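Local coordinates for protein prenylcyclase (Actinoplanes teichomyceticus, PDB 6IJ1) that probably acts on prenyl substrates as a cyclase or prenyltransferase, its exact reaction and natural substrate remaining to be established, at residues A[252-257]-A[333-338]; A[225-230]-A[265-270]; A[292-295]-A[300-303]; A[239-244]-A[288-293]. All coordinates share one frame; numbering follows the deposited sequence.

Contact 1: residues A[252-257]-A[333-338]; sequences ALRAVA and VLQALR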
loop_
_atom_site.group_PDB
_atom_site.type_symbol
_atom_site.label_atom_id
_atom_site.label_comp_id
_atom_site.label_asym_id
_atom_site.label_seq_id
_atom_site.Cartn_x
_atom_site.Cartn_y
_atom_site.Cartn_z
ATOM N N ALA A 252 -6.862 9.316 3.750
ATOM C CA ALA A 252 -7.229 10.091 4.938
ATOM C C ALA A 252 -8.578 9.637 5.466
ATOM O O ALA A 252 -8.739 9.513 6.694
ATOM C CB ALA A 252 -7.267 11.597 4.592
ATOM N N LEU A 253 -9.571 9.406 4.581
ATOM C CA LEU A 253 -10.867 8.874 5.017
ATOM C C LEU A 253 -10.667 7.620 5.866
ATOM O O LEU A 253 -11.250 7.479 6.962
ATOM C CB LEU A 253 -11.714 8.597 3.757
ATOM C CG LEU A 253 -13.167 8.189 3.933
ATOM C CD1 LEU A 253 -13.872 8.310 2.571
ATOM C CD2 LEU A 253 -13.307 6.724 4.443
ATOM N N ARG A 254 -9.837 6.703 5.367
ATOM C CA ARG A 254 -9.644 5.417 6.049
ATOM C C ARG A 254 -8.969 5.596 7.393
ATOM O O ARG A 254 -9.366 4.889 8.346
ATOM C CB ARG A 254 -8.797 4.539 5.138
ATOM C CG ARG A 254 -9.612 3.961 4.016
ATOM C CD ARG A 254 -8.767 3.391 2.866
ATOM N NE ARG A 254 -7.968 2.264 3.375
ATOM C CZ ARG A 254 -7.103 1.610 2.619
ATOM N NH1 ARG A 254 -6.934 1.974 1.336
ATOM N NH2 ARG A 254 -6.407 0.622 3.165
ATOM N N ALA A 255 -8.077 6.582 7.539
ATOM C CA ALA A 255 -7.443 6.840 8.833
ATOM C C ALA A 255 -8.460 7.438 9.817
ATOM O O ALA A 255 -8.476 7.080 11.022
ATOM C CB ALA A 255 -6.218 7.735 8.646
ATOM N N VAL A 256 -9.335 8.319 9.331
ATOM C CA VAL A 256 -10.346 8.884 10.234
ATOM C C VAL A 256 -11.218 7.778 10.778
ATOM O O VAL A 256 -11.634 7.815 11.954
ATOM C CB VAL A 256 -11.180 9.922 9.470
ATOM C CG1 VAL A 256 -12.330 10.411 10.411
ATOM C CG2 VAL A 256 -10.362 11.103 9.138
ATOM N N ALA A 257 -11.567 6.809 9.934
ATOM C CA ALA A 257 -12.488 5.744 10.292
ATOM C C ALA A 257 -11.927 4.840 11.389
ATOM O O ALA A 257 -12.716 4.052 11.951
ATOM C CB ALA A 257 -12.860 4.936 9.048
ATOM N N VAL A 333 -9.192 3.806 -3.627
ATOM C CA VAL A 333 -10.418 4.541 -3.447
ATOM C C VAL A 333 -11.570 3.594 -3.131
ATOM O O VAL A 333 -12.388 3.894 -2.257
ATOM C CB VAL A 333 -10.714 5.380 -4.724
ATOM C CG1 VAL A 333 -12.126 5.986 -4.568
ATOM C CG2 VAL A 333 -9.631 6.512 -4.889
ATOM N N LEU A 334 -11.683 2.472 -3.851
ATOM C CA LEU A 334 -12.788 1.548 -3.541
ATOM C C LEU A 334 -12.695 1.060 -2.103
ATOM O O LEU A 334 -13.738 0.918 -1.437
ATOM C CB LEU A 334 -12.782 0.359 -4.501
ATOM C CG LEU A 334 -13.093 0.749 -5.945
ATOM C CD1 LEU A 334 -12.959 -0.474 -6.863
ATOM C CD2 LEU A 334 -14.540 1.313 -6.079
ATOM N N GLN A 335 -11.478 0.796 -1.609
ATOM C CA GLN A 335 -11.367 0.373 -0.201
ATOM C C GLN A 335 -11.916 1.453 0.720
ATOM O O GLN A 335 -12.654 1.159 1.692
ATOM C CB GLN A 335 -9.890 0.035 0.089
ATOM C CG GLN A 335 -9.617 -0.444 1.546
ATOM C CD GLN A 335 -9.995 -1.864 1.722
ATOM O OE1 GLN A 335 -9.471 -2.738 1.037
ATOM N NE2 GLN A 335 -10.925 -2.127 2.610
ATOM N N ALA A 336 -11.628 2.719 0.432
ATOM C CA ALA A 336 -12.160 3.800 1.260
ATOM C C ALA A 336 -13.671 3.892 1.149
ATOM O O ALA A 336 -14.338 4.182 2.146
ATOM C CB ALA A 336 -11.513 5.124 0.813
ATOM N N LEU A 337 -14.210 3.742 -0.055
ATOM C CA LEU A 337 -15.680 3.881 -0.196
ATOM C C LEU A 337 -16.382 2.766 0.582
ATOM O O LEU A 337 -17.413 3.038 1.184
ATOM C CB LEU A 337 -16.052 3.907 -1.677
ATOM C CG LEU A 337 -15.677 5.205 -2.387
ATOM C CD1 LEU A 337 -16.046 5.145 -3.856
ATOM C CD2 LEU A 337 -16.332 6.400 -1.718
ATOM N N ARG A 338 -15.810 1.569 0.580
ATOM C CA ARG A 338 -16.407 0.449 1.342
ATOM C C ARG A 338 -16.387 0.810 2.829
ATOM O O ARG A 338 -17.383 0.580 3.499
ATOM C CB ARG A 338 -15.649 -0.843 1.041
ATOM C CG ARG A 338 -16.034 -2.011 1.931
ATOM C CD ARG A 338 -17.174 -2.793 1.323
ATOM N NE ARG A 338 -18.401 -2.044 1.133
ATOM C CZ ARG A 338 -19.603 -2.498 1.463
ATOM N NH1 ARG A 338 -19.722 -3.700 1.995
ATOM N NH2 ARG A 338 -20.672 -1.746 1.272
#

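Contact 2: residues A[225-230]-A[265-270]; sequences WAAGRI and DAQIRA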
loop_
_atom_site.group_PDB
_atom_site.type_symbol
_atom_site.label_atom_id
_atom_site.label_comp_id
_atom_site.label_asym_id
_atom_site.label_seq_id
_atom_site.Cartn_x
_atom_site.Cartn_y
_atom_site.Cartn_z
ATOM N N TRP A 225 -5.363 13.614 13.248
ATOM C CA TRP A 225 -4.492 14.192 12.223
ATOM C C TRP A 225 -5.176 14.126 10.859
ATOM O O TRP A 225 -5.216 15.126 10.096
ATOM C CB TRP A 225 -3.163 13.428 12.205
ATOM C CG TRP A 225 -2.291 13.826 11.058
ATOM C CD1 TRP A 225 -1.424 14.880 11.013
ATOM C CD2 TRP A 225 -2.188 13.152 9.795
ATOM N NE1 TRP A 225 -0.789 14.941 9.776
ATOM C CE2 TRP A 225 -1.272 13.901 9.015
ATOM C CE3 TRP A 225 -2.819 12.052 9.222
ATOM C CZ2 TRP A 225 -0.941 13.542 7.686
ATOM C CZ3 TRP A 225 -2.467 11.668 7.887
ATOM C CH2 TRP A 225 -1.506 12.396 7.172
ATOM N N ALA A 226 -5.707 12.958 10.521
ATOM C CA ALA A 226 -6.303 12.752 9.197
ATOM C C ALA A 226 -7.528 13.628 9.007
ATOM O O ALA A 226 -7.749 14.135 7.898
ATOM C CB ALA A 226 -6.643 11.267 8.989
ATOM N N ALA A 227 -8.366 13.795 10.054
ATOM C CA ALA A 227 -9.564 14.593 9.859
ATOM C C ALA A 227 -9.207 16.028 9.519
ATOM O O ALA A 227 -9.913 16.674 8.729
ATOM C CB ALA A 227 -10.433 14.532 11.138
ATOM N N GLY A 228 -8.101 16.539 10.064
ATOM C CA GLY A 228 -7.660 17.893 9.772
ATOM C C GLY A 228 -7.123 18.080 8.369
ATOM O O GLY A 228 -6.966 19.237 7.936
ATOM N N ARG A 229 -6.780 16.973 7.679
ATOM C CA ARG A 229 -6.257 17.017 6.301
ATOM C C ARG A 229 -7.366 17.179 5.284
ATOM O O ARG A 229 -7.095 17.570 4.138
ATOM C CB ARG A 229 -5.479 15.718 5.979
ATOM C CG ARG A 229 -4.276 15.347 6.903
ATOM C CD ARG A 229 -3.087 16.185 6.627
ATOM N NE ARG A 229 -2.546 15.819 5.316
ATOM C CZ ARG A 229 -2.300 16.689 4.305
ATOM N NH1 ARG A 229 -2.455 18.013 4.466
ATOM N NH2 ARG A 229 -1.830 16.257 3.130
ATOM N N ILE A 230 -8.578 16.785 5.649
ATOM C CA ILE A 230 -9.739 16.777 4.759
ATOM C C ILE A 230 -10.361 18.173 4.752
ATOM O O ILE A 230 -10.762 18.712 5.789
ATOM C CB ILE A 230 -10.736 15.686 5.191
ATOM C CG1 ILE A 230 -10.092 14.299 4.969
ATOM C CG2 ILE A 230 -11.981 15.787 4.443
ATOM C CD1 ILE A 230 -10.810 13.145 5.718
ATOM N N ASP A 265 -17.320 11.707 11.621
ATOM C CA ASP A 265 -18.482 11.366 10.764
ATOM C C ASP A 265 -18.581 12.357 9.592
ATOM O O ASP A 265 -18.782 11.927 8.455
ATOM C CB ASP A 265 -19.750 11.388 11.617
ATOM C CG ASP A 265 -20.984 10.951 10.869
ATOM O OD1 ASP A 265 -21.105 9.753 10.614
ATOM O OD2 ASP A 265 -21.804 11.813 10.561
ATOM N N ALA A 266 -18.463 13.643 9.890
ATOM C CA ALA A 266 -18.586 14.702 8.864
ATOM C C ALA A 266 -17.472 14.591 7.820
ATOM O O ALA A 266 -17.766 14.666 6.644
ATOM C CB ALA A 266 -18.561 16.045 9.538
ATOM N N GLN A 267 -16.239 14.427 8.278
ATOM C CA GLN A 267 -15.085 14.370 7.349
ATOM C C GLN A 267 -15.184 13.127 6.457
ATOM O O GLN A 267 -14.867 13.218 5.277
ATOM C CB GLN A 267 -13.796 14.422 8.164
ATOM C CG GLN A 267 -13.535 15.782 8.793
ATOM C CD GLN A 267 -14.152 15.959 10.158
ATOM O OE1 GLN A 267 -14.964 15.171 10.613
ATOM N NE2 GLN A 267 -13.742 17.016 10.827
ATOM N N ILE A 268 -15.605 12.005 7.024
ATOM C CA ILE A 268 -15.723 10.761 6.221
ATOM C C ILE A 268 -16.812 10.967 5.164
ATOM O O ILE A 268 -16.572 10.626 4.020
ATOM C CB ILE A 268 -15.991 9.554 7.137
ATOM C CG1 ILE A 268 -14.757 9.213 7.971
ATOM C CG2 ILE A 268 -16.474 8.357 6.339
ATOM C CD1 ILE A 268 -15.034 8.222 9.072
ATOM N N ARG A 269 -17.962 11.521 5.541
ATOM C CA ARG A 269 -19.040 11.724 4.538
ATOM C C ARG A 269 -18.569 12.722 3.469
ATOM O O ARG A 269 -18.860 12.505 2.292
ATOM C CB ARG A 269 -20.348 12.126 5.224
ATOM C CG ARG A 269 -21.049 10.967 5.917
ATOM C CD ARG A 269 -22.397 11.289 6.538
ATOM N NE ARG A 269 -22.317 12.055 7.770
ATOM C CZ ARG A 269 -22.468 13.360 7.801
ATOM N NH1 ARG A 269 -22.774 13.987 6.683
ATOM N NH2 ARG A 269 -22.315 14.026 8.928
ATOM N N ALA A 270 -17.863 13.771 3.881
ATOM C CA ALA A 270 -17.383 14.785 2.917
ATOM C C ALA A 270 -16.364 14.166 1.954
ATOM O O ALA A 270 -16.462 14.425 0.752
ATOM C CB ALA A 270 -16.816 15.974 3.647
#

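Contact 3: residues A[292-295]-A[300-303]; sequences RMVL and DPDS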
loop_
_atom_site.group_PDB
_atom_site.type_symbol
_atom_site.label_atom_id
_atom_site.label_comp_id
_atom_site.label_asym_id
_atom_site.label_seq_id
_atom_site.Cartn_x
_atom_site.Cartn_y
_atom_site.Cartn_z
ATOM N N ARG A 292 7.624 7.375 -4.562
ATOM C CA ARG A 292 8.961 7.940 -4.783
ATOM C C ARG A 292 9.982 6.813 -4.725
ATOM O O ARG A 292 10.090 6.112 -3.698
ATOM C CB ARG A 292 9.268 9.057 -3.802
ATOM C CG ARG A 292 9.195 8.695 -2.331
ATOM C CD ARG A 292 9.376 9.937 -1.451
ATOM N NE ARG A 292 9.357 9.600 -0.037
ATOM C CZ ARG A 292 9.276 10.490 0.936
ATOM N NH1 ARG A 292 9.282 11.819 0.661
ATOM N NH2 ARG A 292 9.189 10.106 2.205
ATOM N N MET A 293 10.683 6.613 -5.836
ATOM C CA MET A 293 11.725 5.582 -5.894
ATOM C C MET A 293 12.986 6.149 -5.236
ATOM O O MET A 293 13.885 6.712 -5.887
ATOM C CB MET A 293 11.976 5.146 -7.344
ATOM C CG MET A 293 10.941 4.236 -7.933
ATOM S SD MET A 293 10.796 2.719 -6.955
ATOM C CE MET A 293 12.481 2.169 -7.011
ATOM N N VAL A 294 13.025 6.042 -3.902
ATOM C CA VAL A 294 14.136 6.597 -3.138
ATOM C C VAL A 294 15.446 6.021 -3.653
ATOM O O VAL A 294 15.549 4.853 -4.034
ATOM C CB VAL A 294 13.967 6.230 -1.651
ATOM C CG1 VAL A 294 15.021 6.977 -0.761
ATOM C CG2 VAL A 294 12.576 6.659 -1.141
ATOM N N LEU A 295 16.474 6.859 -3.635
ATOM C CA LEU A 295 17.751 6.350 -4.099
ATOM C C LEU A 295 18.259 5.310 -3.107
ATOM O O LEU A 295 18.059 5.471 -1.917
ATOM C CB LEU A 295 18.771 7.485 -4.252
ATOM C CG LEU A 295 18.403 8.413 -5.446
ATOM C CD1 LEU A 295 19.102 9.745 -5.233
ATOM C CD2 LEU A 295 18.638 7.768 -6.792
ATOM N N ASP A 300 16.863 9.326 4.080
ATOM C CA ASP A 300 16.023 10.439 4.513
ATOM C C ASP A 300 15.347 11.079 3.308
ATOM O O ASP A 300 15.612 12.240 2.987
ATOM C CB ASP A 300 16.934 11.433 5.239
ATOM C CG ASP A 300 16.218 12.594 5.849
ATOM O OD1 ASP A 300 14.996 12.529 6.114
ATOM O OD2 ASP A 300 16.916 13.614 6.074
ATOM N N PRO A 301 14.479 10.341 2.598
ATOM C CA PRO A 301 13.902 10.914 1.379
ATOM C C PRO A 301 13.110 12.195 1.603
ATOM O O PRO A 301 12.990 12.972 0.644
ATOM C CB PRO A 301 13.012 9.760 0.831
ATOM C CG PRO A 301 12.665 8.938 2.055
ATOM C CD PRO A 301 13.993 8.961 2.835
ATOM N N ASP A 302 12.566 12.444 2.802
ATOM C CA ASP A 302 11.882 13.722 3.028
ATOM C C ASP A 302 12.822 14.911 2.811
ATOM O O ASP A 302 12.356 16.020 2.518
ATOM C CB ASP A 302 11.280 13.800 4.428
ATOM C CG ASP A 302 10.033 12.954 4.580
ATOM O OD1 ASP A 302 9.399 12.624 3.552
ATOM O OD2 ASP A 302 9.689 12.618 5.731
ATOM N N SER A 303 14.134 14.705 2.916
ATOM C CA SER A 303 15.068 15.806 2.709
ATOM C C SER A 303 15.432 16.043 1.257
ATOM O O SER A 303 16.103 17.039 0.955
ATOM C CB SER A 303 16.352 15.559 3.476
ATOM O OG SER A 303 16.035 15.750 4.816
#

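Contact 4: residues A[239-244]-A[288-293]; sequences HLHPEG and SARLRM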
loop_
_atom_site.group_PDB
_atom_site.type_symbol
_atom_site.label_atom_id
_atom_site.label_comp_id
_atom_site.label_asym_id
_atom_site.label_seq_id
_atom_site.Cartn_x
_atom_site.Cartn_y
_atom_site.Cartn_z
ATOM N N HIS A 239 0.735 18.968 -3.215
ATOM C CA HIS A 239 1.527 19.738 -4.203
ATOM C C HIS A 239 1.344 19.142 -5.607
ATOM O O HIS A 239 1.158 19.902 -6.552
ATOM C CB HIS A 239 2.992 19.723 -3.765
ATOM C CG HIS A 239 3.944 20.226 -4.793
ATOM N ND1 HIS A 239 4.016 21.551 -5.141
ATOM C CD2 HIS A 239 4.867 19.590 -5.536
ATOM C CE1 HIS A 239 4.941 21.705 -6.056
ATOM N NE2 HIS A 239 5.469 20.526 -6.321
ATOM N N LEU A 240 1.379 17.817 -5.725
ATOM C CA LEU A 240 1.273 17.193 -7.070
ATOM C C LEU A 240 -0.180 17.111 -7.543
ATOM O O LEU A 240 -0.376 16.937 -8.735
ATOM C CB LEU A 240 1.905 15.802 -7.022
ATOM C CG LEU A 240 3.398 15.792 -6.733
ATOM C CD1 LEU A 240 3.904 14.364 -6.666
ATOM C CD2 LEU A 240 4.152 16.579 -7.785
ATOM N N HIS A 241 -1.138 17.180 -6.623
ATOM C CA HIS A 241 -2.579 17.139 -6.988
ATOM C C HIS A 241 -3.284 18.292 -6.284
ATOM O O HIS A 241 -4.027 18.057 -5.342
ATOM C CB HIS A 241 -3.200 15.787 -6.626
ATOM C CG HIS A 241 -2.571 14.675 -7.384
ATOM N ND1 HIS A 241 -2.951 14.360 -8.661
ATOM C CD2 HIS A 241 -1.560 13.845 -7.073
ATOM C CE1 HIS A 241 -2.210 13.372 -9.098
ATOM N NE2 HIS A 241 -1.348 13.042 -8.149
ATOM N N PRO A 242 -3.059 19.550 -6.714
ATOM C CA PRO A 242 -3.655 20.719 -6.065
ATOM C C PRO A 242 -5.189 20.806 -6.074
ATOM O O PRO A 242 -5.709 21.492 -5.257
ATOM C CB PRO A 242 -3.024 21.924 -6.777
ATOM C CG PRO A 242 -2.498 21.375 -8.072
ATOM C CD PRO A 242 -2.202 19.910 -7.839
ATOM N N GLU A 243 -5.751 20.055 -6.917
ATOM C CA GLU A 243 -7.228 20.023 -7.014
ATOM C C GLU A 243 -7.781 19.008 -6.008
ATOM O O GLU A 243 -8.981 19.005 -5.772
ATOM C CB GLU A 243 -7.676 19.673 -8.434
ATOM C CG GLU A 243 -7.183 18.320 -8.925
ATOM C CD GLU A 243 -5.893 18.425 -9.715
ATOM O OE1 GLU A 243 -5.946 18.338 -10.959
ATOM O OE2 GLU A 243 -4.823 18.590 -9.091
ATOM N N GLY A 244 -6.944 18.172 -5.485
ATOM C CA GLY A 244 -7.346 17.095 -4.575
ATOM C C GLY A 244 -6.793 15.789 -5.103
ATOM O O GLY A 244 -6.900 15.552 -6.303
ATOM N N SER A 288 -2.950 8.807 -8.916
ATOM C CA SER A 288 -2.404 9.689 -7.897
ATOM C C SER A 288 -1.669 8.879 -6.833
ATOM O O SER A 288 -1.326 9.431 -5.771
ATOM C CB SER A 288 -3.561 10.527 -7.293
ATOM O OG SER A 288 -4.718 9.725 -7.016
ATOM N N ALA A 289 -1.359 7.620 -7.108
ATOM C CA ALA A 289 -0.620 6.803 -6.145
ATOM C C ALA A 289 0.869 7.081 -6.378
ATOM O O ALA A 289 1.572 6.350 -7.076
ATOM C CB ALA A 289 -0.995 5.321 -6.319
ATOM N N ARG A 290 1.333 8.189 -5.803
ATOM C CA ARG A 290 2.626 8.769 -6.178
ATOM C C ARG A 290 3.714 8.130 -5.329
ATOM O O ARG A 290 3.799 8.372 -4.116
ATOM C CB ARG A 290 2.619 10.299 -6.007
ATOM C CG ARG A 290 1.506 11.007 -6.833
ATOM C CD ARG A 290 1.497 10.588 -8.342
ATOM N NE ARG A 290 2.497 11.277 -9.144
ATOM C CZ ARG A 290 2.304 12.494 -9.718
ATOM N NH1 ARG A 290 1.248 13.170 -9.509
ATOM N NH2 ARG A 290 3.247 13.056 -10.401
ATOM N N LEU A 291 4.498 7.295 -5.980
ATOM C CA LEU A 291 5.519 6.455 -5.359
ATOM C C LEU A 291 6.852 7.131 -5.608
ATOM O O LEU A 291 7.195 7.411 -6.760
ATOM C CB LEU A 291 5.460 5.068 -6.016
ATOM C CG LEU A 291 6.147 3.833 -5.467
ATOM C CD1 LEU A 291 5.780 2.728 -6.437
ATOM C CD2 LEU A 291 7.623 4.129 -5.535
ATOM N N ARG A 292 7.624 7.375 -4.562
ATOM C CA ARG A 292 8.961 7.940 -4.783
ATOM C C ARG A 292 9.982 6.813 -4.725
ATOM O O ARG A 292 10.090 6.112 -3.698
ATOM C CB ARG A 292 9.268 9.057 -3.802
ATOM C CG ARG A 292 9.195 8.695 -2.331
ATOM C CD ARG A 292 9.376 9.937 -1.451
ATOM N NE ARG A 292 9.357 9.600 -0.037
ATOM C CZ ARG A 292 9.276 10.490 0.936
ATOM N NH1 ARG A 292 9.282 11.819 0.661
ATOM N NH2 ARG A 292 9.189 10.106 2.205
ATOM N N MET A 293 10.683 6.613 -5.836
ATOM C CA MET A 293 11.725 5.582 -5.894
ATOM C C MET A 293 12.986 6.149 -5.236
ATOM O O MET A 293 13.885 6.712 -5.887
ATOM C CB MET A 293 11.976 5.146 -7.344
ATOM C CG MET A 293 10.941 4.236 -7.933
ATOM S SD MET A 293 10.796 2.719 -6.955
ATOM C CE MET A 293 12.481 2.169 -7.011
#

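Contact 1: residues A[252-257]-A[333-338]
The guanidinium of Arg-254 lies across Gln-335 and illustrates how a polar side chain can pack by its flat face. CG of Gln-335 sits over the middle of that face, 3.4 Å from CZ of Arg-254, and the two chains cross at about a right angle, with the guanidinium and amide planes turned 51° apart. The bend at chi3 (63°) folds the arginine head over, while its CG and CD run alongside Ala-336, CD of Arg-254 coming within 3.8 Å of Ala-336 CB.

No hydrogen bond passes between the segments. The polar ends turn to other partners: Arg-254 NH2 forms a salt bridge with Glu-207, and Gln-335 NE2 is hydrogen-bonded to Gln-54, so these buried nitrogens are satisfied. With an alanine here in place of Arg-254, Glu-207 would probably lose this salt-bridge partner and a gap would open above the Gln-335 methylene.

Leucine packing completes the interface: CD1 of Leu-253 stands 4.3 Å from Ala-336 CB, an apolar pair, and CD2 of Leu-253 rests against the Ala-336 carbonyl O at 3.6 Å. Leu-253 also packs on Ile-268 and Ala-271 of helix 265-278.

The short helical segments run broadly parallel, 9.1 Å apart at closest approach and 34° askew. Such neighbouring, like-directed helices are consistent with the inner ring of an alpha-alpha barrel, as in class II terpene cyclases and the beta subunits of protein prenyltransferases.

Contact 2: residues A[225-230]-A[265-270]
Gln-267 lies against both Ala-227 and Ile-230, and the contact is close-packed at the root of the glutamine and looser toward its amide. In the packed part, CG of Gln-267 comes within 3.7 Å of the Ala-227 carbonyl O, at the buried end of helix 216-229. Ile-230 brings two branches to the same root: CD1 stands 4.1 Å from Gln-267 CB, and CG2 is 4.0 Å from the Gln-267 carbonyl O. Ile-230 also packs on Val-236 and on Ala-252 of helix 246-256.

The segments belong to helices 216-229 and 265-278, which flank helix 246-256 in the chain and both touch it, an arrangement consistent with outer helices of an alpha-alpha barrel packed on an inner one.

Toward the amide the contact thins. A bend at chi2 (89°) turns this end past the Ala-227 methyl, whose CB is 4.1 Å from Gln-267 CD; no hydrogen bond joins the segments, and a bound imidazole, probably from the crystallisation liquor, lies near the Gln-267 side chain. On the exposed face of helix 265-278, Arg-269 closes side-on upon a single oxygen, its NE and NH2 each 2.8 Å from OD2 of Asp-265, with that oxygen in the guanidinium plane.

Contact 3: residues A[292-295]-A[300-303]
OD1 of Asp-302 is gripped twice by one arginine: NH2 of Arg-292 reaches it at 2.9 Å and NH1 at 3.0 Å, both as hydrogen bonds within a salt bridge. The grip is end-on, and the shared oxygen lies close to the guanidinium plane. From the acceptor's side the two bonds differ, since NH1 arrives nearly in line with the C-O bond whereas NH2 comes from above the carboxylate plane. The planes of the two groups are 57° apart, so this is not the flat, two-oxygen pairing often seen between arginine and a carboxylate.

Pro-301 supplies the floor. Its CB lies under the centre of one guanidinium face, and its CG is 3.7 Å from Arg-292 NH2. From CG to NE the arginine runs straight out, and the less common first torsion (chi1 58°) sets CG between the backbone N and the carbonyl carbon.

The segments are the two limbs of the loop between strands 291-292 and 308-309. An inverse gamma turn centred on Met-293 bends the first limb, and a short 3-10 turn, 301-303, shapes the second, where Ser-303 OG donates to Asp-300 OD2 at 2.6 Å and Ser-303 N to the Asp-300 carbonyl.

Beside the polar grip, Val-294 sets both its methyls against the proline, CG2 3.7 Å and CG1 3.8 Å from Pro-301 CB. Two further acceptors hold the arginine: NE donates to the Tyr-193 carbonyl and NH2 also to that of Ala-192, which restrains rotation of the head above the proline.

Contact 4: residues A[239-244]-A[288-293]
Leu-240 sets its CD1 methyl over the centre of the Arg-290 guanidinium, 3.9 Å from CZ of Arg-290, while its CB is 3.7 Å from NH1 of the same group. The leucine precedes a type I beta turn, His-241 to Gly-244, in the loop joining helices 216-229 and 246-256; across from it runs the chain leading into strand 291-292 of a small sheet. The turn is closed by Gly-244 N bonding to the His-241 carbonyl, and the backbone angles of Gly-244 are ones that only glycine takes without strain.

The imidazole of His-241 meets one neighbour over a face and another at its edge. Ser-288 offers its CB to the face in a CH-pi contact, 3.7 Å from the ring centroid and 23° off the normal, displaced toward the rim near NE2. Ser-288 OG turns away, bonding to the Thr-286 carbonyl and accepting from Phe-247 N, which probably helps hold the methylene over the ring.

Arg-290 is the second neighbour. Its first torsion (chi1 -58°) puts CG beside the backbone N, at the ring edge, 3.7 Å from His-241 NE2; bends at chi2 and chi3 then lead the head round to Leu-240. Replacing Arg-290 with an alanine would probably leave the leucine methyl facing a gap and the histidine edge without its neighbour. The arginine also lies beside Arg-322, a like charge. Guanidinium and imidazole planes stand 77° apart, with His-241 NE2 close to the guanidinium plane and 2.9 Å from Arg-290 NH1.

How the contacts relate
Read from the N terminus, three long loops open in turn before any closes. Contact 2 opens at 225-230, contact 4 at 239-244 and contact 1 at 252-257; contact 2 then closes at 265-270 and contact 4 at 288-293, so all three cross one another. Contact 3 starts where contact 4 ends, sharing Arg-292 and Met-293, and closes a short loop at 300-303, inside the span that contact 1 completes at 333-338. Contacts 1 and 2 touch through helix 246-256, joining helices 216-229, 265-278 and 327-341. Contact 4 ties the approach to strand 291-292 to the loop between helices 216-229 and 246-256, while contact 3 folds the following loop back on itself.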